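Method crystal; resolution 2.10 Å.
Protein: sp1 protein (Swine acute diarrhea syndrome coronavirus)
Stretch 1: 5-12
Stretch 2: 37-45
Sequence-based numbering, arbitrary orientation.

Stretch 1, residues 5-12: QLTLAVAS
Stretch 2 (37-45) HGFKDCRFV

Two strand segments of one chain meet at a single beta bridge, Val10 with Phe44, and splay apart toward Leu6, where water and apolar side chains take over. The N-to-C directions of strands 6-11 and 42-45 differ by 64°, so the pairing is local: CA-CA is 4.5 Å for Val10-Phe44, 5.2 Å for Ala9-Arg43, but 7.9 Å for Leu6-Gly38. Phe44 N donates to Ala9 O (2.8 Å, 161°) and Ala11 N to Phe44 O (3.1 Å, 170°); Arg43 CA also lies 3.2 Å from Ala9 O, a CA-H...O contact.

Beyond the bridge, water 2 accepts from Ala9 N (2.7 Å) and lies 2.8 Å from Cys42 O, while water 1 lies 2.9 Å from Thr7 O and 2.8 Å from Gly38 O.

Before its strand, stretch 2 folds through a type I' turn, His37-Lys40, with Gly38 at 67/18 and Phe39 at 62/27, then a type I turn, Phe39-Cys42, closed by Cys42 N to Phe39 O (3.0 Å).

The CA-to-CB bond of Phe39 (chi1 m) points toward stretch 1, and its CD2 lies 4.0 Å from Leu6 CD1. Leu8 (m, t) reaches both aromatics: CD2 to Phe39 CB and CD1 to Phe44 CD1, each 4.4 Å. Arg43 (m, m, t) packs CD 3.8 Å from Ala9 CB; its NH1 donates to Lys40 O (3.2 Å) and Cys42 O (3.0 Å), tying turn to strand.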

ATOM      1  N   GLN A   5      12.717  14.552  10.217  1.00 80.67           N
ATOM      2  CA  GLN A   5      12.160  15.774  10.807  1.00 72.88           C
ATOM      3  C   GLN A   5      11.739  16.662   9.633  1.00 71.35           C
ATOM      4  O   GLN A   5      12.594  17.289   9.002  1.00 72.10           O
ATOM      5  CB  GLN A   5      13.163  16.479  11.703  1.00 76.68           C
ATOM      6  CG  GLN A   5      12.554  17.084  12.951  1.00 79.23           C
ATOM      7  CD  GLN A   5      11.875  18.425  12.697  1.00 85.70           C
ATOM      8  OE1 GLN A   5      11.693  18.844  11.549  1.00 83.31           O
ATOM      9  NE2 GLN A   5      11.503  19.113  13.776  1.00 83.69           N
ATOM     10  N   LEU A   6      10.433  16.703   9.356  1.00 66.23           N
ATOM     11  CA  LEU A   6       9.902  17.261   8.115  1.00 63.03           C
ATOM     12  C   LEU A   6       8.905  18.379   8.392  1.00 60.38           C
ATOM     13  O   LEU A   6       8.024  18.246   9.250  1.00 56.75           O
ATOM     14  CB  LEU A   6       9.200  16.177   7.277  1.00 63.03           C
ATOM     15  CG  LEU A   6       9.782  15.621   5.976  1.00 62.60           C
ATOM     16  CD1 LEU A   6       8.827  14.577   5.363  1.00 57.30           C
ATOM     17  CD2 LEU A   6      10.077  16.742   4.981  1.00 64.49           C
ATOM     18  N   THR A   7       9.031  19.466   7.640  1.00 57.58           N
ATOM     19  CA  THR A   7       7.995  20.484   7.595  1.00 57.09           C
ATOM     20  C   THR A   7       7.087  20.174   6.408  1.00 54.52           C
ATOM     21  O   THR A   7       7.537  20.146   5.255  1.00 54.32           O
ATOM     22  CB  THR A   7       8.594  21.885   7.496  1.00 59.02           C
ATOM     23  OG1 THR A   7       9.477  22.092   8.606  1.00 61.93           O
ATOM     24  CG2 THR A   7       7.495  22.932   7.548  1.00 55.73           C
ATOM     25  N   LEU A   8       5.823  19.900   6.701  1.00 50.66           N
ATOM     26  CA  LEU A   8       4.833  19.540   5.700  1.00 49.15           C
ATOM     27  C   LEU A   8       3.781  20.629   5.580  1.00 50.65           C
ATOM     28  O   LEU A   8       3.455  21.303   6.559  1.00 49.85           O
ATOM     29  CB  LEU A   8       4.151  18.218   6.062  1.00 47.77           C
ATOM     30  CG  LEU A   8       5.055  16.992   6.190  1.00 52.11           C
ATOM     31  CD1 LEU A   8       4.242  15.791   6.649  1.00 52.58           C
ATOM     32  CD2 LEU A   8       5.788  16.712   4.887  1.00 49.12           C
ATOM     33  N   ALA A   9       3.231  20.773   4.376  1.00 45.06           N
ATOM     34  CA  ALA A   9       2.147  21.706   4.130  1.00 43.59           C
ATOM     35  C   ALA A   9       0.820  21.027   4.456  1.00 49.86           C
ATOM     36  O   ALA A   9       0.320  20.211   3.674  1.00 50.86           O
ATOM     37  CB  ALA A   9       2.182  22.202   2.690  1.00 42.96           C
ATOM     38  N   VAL A  10       0.246  21.369   5.602  1.00 48.39           N
ATOM     39  CA  VAL A  10      -0.992  20.756   6.068  1.00 48.12           C
ATOM     40  C   VAL A  10      -2.170  21.506   5.470  1.00 50.08           C
ATOM     41  O   VAL A  10      -2.275  22.732   5.608  1.00 44.21           O
ATOM     42  CB  VAL A  10      -1.062  20.764   7.598  1.00 50.13           C
ATOM     43  CG1 VAL A  10      -2.440  20.257   8.063  1.00 49.50           C
ATOM     44  CG2 VAL A  10       0.092  19.940   8.171  1.00 47.10           C
ATOM     45  N   ALA A  11      -3.066  20.770   4.811  1.00 46.76           N
ATOM     46  CA  ALA A  11      -4.162  21.403   4.100  1.00 46.70           C
ATOM     47  C   ALA A  11      -5.046  22.173   5.073  1.00 45.34           C
ATOM     48  O   ALA A  11      -5.281  21.730   6.197  1.00 48.49           O
ATOM     49  CB  ALA A  11      -4.969  20.345   3.350  1.00 47.11           C
ATOM     50  N   SER A  12      -5.517  23.353   4.640  1.00 48.09           N
ATOM     51  CA  SER A  12      -6.392  24.148   5.490  1.00 48.19           C
ATOM     52  C   SER A  12      -7.643  24.647   4.770  1.00 51.69           C
ATOM     53  O   SER A  12      -8.428  25.383   5.377  1.00 57.28           O
ATOM     54  CB  SER A  12      -5.641  25.354   6.086  1.00 48.41           C
ATOM     55  OG  SER A  12      -5.090  26.130   5.054  1.00 53.53           O
ATOM     56  N   HIS A  37      12.111  16.718  -3.296  1.00 54.62           N
ATOM     57  CA  HIS A  37      11.837  18.144  -3.285  1.00 49.34           C
ATOM     58  C   HIS A  37      11.015  18.524  -2.055  1.00 53.39           C
ATOM     59  O   HIS A  37      10.217  19.470  -2.096  1.00 54.40           O
ATOM     60  CB  HIS A  37      11.141  18.564  -4.577  1.00 50.43           C
ATOM     61  CG  HIS A  37      12.008  18.477  -5.802  1.00 47.72           C
ATOM     62  ND1 HIS A  37      12.185  17.308  -6.516  1.00 48.42           N
ATOM     63  CD2 HIS A  37      12.737  19.424  -6.446  1.00 46.16           C
ATOM     64  CE1 HIS A  37      12.980  17.540  -7.548  1.00 47.63           C
ATOM     65  NE2 HIS A  37      13.329  18.816  -7.527  1.00 50.75           N
ATOM     66  N   GLY A  38      11.175  17.749  -0.973  1.00 52.91           N
ATOM     67  CA  GLY A  38      10.562  18.016   0.321  1.00 51.49           C
ATOM     68  C   GLY A  38       9.052  17.907   0.374  1.00 53.30           C
ATOM     69  O   GLY A  38       8.438  18.414   1.319  1.00 54.93           O
ATOM     70  N   PHE A  39       8.429  17.249  -0.606  1.00 50.79           N
ATOM     71  CA  PHE A  39       6.964  17.109  -0.669  1.00 54.37           C
ATOM     72  C   PHE A  39       6.257  18.455  -0.799  1.00 51.58           C
ATOM     73  O   PHE A  39       5.094  18.587  -0.414  1.00 52.34           O
ATOM     74  CB  PHE A  39       6.410  16.344   0.540  1.00 50.26           C
ATOM     75  CG  PHE A  39       6.899  14.920   0.636  1.00 55.73           C
ATOM     76  CD1 PHE A  39       6.344  13.920  -0.153  1.00 53.61           C
ATOM     77  CD2 PHE A  39       7.927  14.587   1.501  1.00 51.01           C
ATOM     78  CE1 PHE A  39       6.791  12.623  -0.070  1.00 51.60           C
ATOM     79  CE2 PHE A  39       8.380  13.284   1.580  1.00 55.37           C
ATOM     80  CZ  PHE A  39       7.813  12.308   0.794  1.00 54.34           C
ATOM     81  N   LYS A  40       6.928  19.463  -1.370  1.00 48.16           N
ATOM     82  CA  LYS A  40       6.294  20.774  -1.503  1.00 50.42           C
ATOM     83  C   LYS A  40       5.092  20.747  -2.445  1.00 48.88           C
ATOM     84  O   LYS A  40       4.209  21.601  -2.317  1.00 48.54           O
ATOM     85  CB  LYS A  40       7.311  21.812  -1.985  1.00 51.57           C
ATOM     86  CG  LYS A  40       6.943  23.262  -1.714  1.00 50.91           C
ATOM     87  CD  LYS A  40       8.167  24.163  -1.856  1.00 60.92           C
ATOM     88  CE  LYS A  40       7.804  25.649  -1.924  1.00 54.79           C
ATOM     89  NZ  LYS A  40       8.189  26.331  -0.675  1.00 64.66           N
ATOM     90  N   ASP A  41       5.027  19.796  -3.377  1.00 46.64           N
ATOM     91  CA  ASP A  41       3.873  19.683  -4.272  1.00 51.03           C
ATOM     92  C   ASP A  41       2.712  18.913  -3.644  1.00 45.15           C
ATOM     93  O   ASP A  41       1.715  18.654  -4.324  1.00 47.04           O
ATOM     94  CB  ASP A  41       4.291  19.015  -5.592  1.00 49.79           C
ATOM     95  CG  ASP A  41       4.841  17.604  -5.390  1.00 52.77           C
ATOM     96  OD1 ASP A  41       5.224  17.254  -4.258  1.00 50.14           O
ATOM     97  OD2 ASP A  41       4.906  16.838  -6.371  1.00 62.41           O
ATOM     98  N   CYS A  42       2.822  18.555  -2.368  1.00 48.70           N
ATOM     99  CA  CYS A  42       1.902  17.657  -1.688  1.00 48.23           C
ATOM    100  C   CYS A  42       1.313  18.360  -0.460  1.00 49.97           C
ATOM    101  O   CYS A  42       1.955  19.233   0.134  1.00 42.74           O
ATOM    102  CB  CYS A  42       2.648  16.377  -1.265  1.00 51.55           C
ATOM    103  SG  CYS A  42       2.899  15.198  -2.567  1.00 47.81           S
ATOM    104  N   ARG A  43       0.100  17.940  -0.049  1.00 43.29           N
ATOM    105  CA  ARG A  43      -0.556  18.444   1.152  1.00 44.46           C
ATOM    106  C   ARG A  43      -0.831  17.296   2.110  1.00 46.30           C
ATOM    107  O   ARG A  43      -1.227  16.210   1.689  1.00 47.81           O
ATOM    108  CB  ARG A  43      -1.874  19.175   0.841  1.00 40.67           C
ATOM    109  CG  ARG A  43      -1.706  20.421  -0.033  1.00 43.77           C
ATOM    110  CD  ARG A  43      -0.918  21.572   0.664  1.00 44.92           C
ATOM    111  NE  ARG A  43      -0.737  22.678  -0.275  1.00 45.75           N
ATOM    112  CZ  ARG A  43       0.319  22.822  -1.078  1.00 49.32           C
ATOM    113  NH1 ARG A  43       1.319  21.950  -1.042  1.00 48.15           N
ATOM    114  NH2 ARG A  43       0.387  23.847  -1.909  1.00 49.61           N
ATOM    115  N   PHE A  44      -0.600  17.531   3.401  1.00 45.16           N
ATOM    116  CA  PHE A  44      -0.933  16.530   4.398  1.00 46.56           C
ATOM    117  C   PHE A  44      -2.410  16.626   4.760  1.00 50.70           C
ATOM    118  O   PHE A  44      -2.899  17.695   5.137  1.00 44.97           O
ATOM    119  CB  PHE A  44      -0.091  16.689   5.660  1.00 44.54           C
ATOM    120  CG  PHE A  44      -0.500  15.744   6.767  1.00 45.55           C
ATOM    121  CD1 PHE A  44       0.047  14.474   6.844  1.00 48.31           C
ATOM    122  CD2 PHE A  44      -1.437  16.122   7.718  1.00 43.97           C
ATOM    123  CE1 PHE A  44      -0.335  13.607   7.861  1.00 47.21           C
ATOM    124  CE2 PHE A  44      -1.818  15.274   8.727  1.00 43.10           C
ATOM    125  CZ  PHE A  44      -1.274  14.011   8.800  1.00 48.11           C
ATOM    126  N   VAL A  45      -3.101  15.498   4.700  1.00 47.46           N
ATOM    127  CA  VAL A  45      -4.522  15.431   4.969  1.00 46.39           C
ATOM    128  C   VAL A  45      -4.673  14.434   6.100  1.00 47.61           C
ATOM    129  O   VAL A  45      -4.335  13.255   5.942  1.00 45.82           O
ATOM    130  CB  VAL A  45      -5.315  15.010   3.727  1.00 48.25           C
ATOM    131  CG1 VAL A  45      -6.824  15.058   3.989  1.00 43.79           C
ATOM    132  CG2 VAL A  45      -4.904  15.886   2.544  1.00 48.84           C
TER
HETATM  133  O   HOH W   1       6.382  19.832   2.649  1.00 51.56           O
HETATM  134  O   HOH W   2       3.751  19.091   2.338  1.00 48.98           O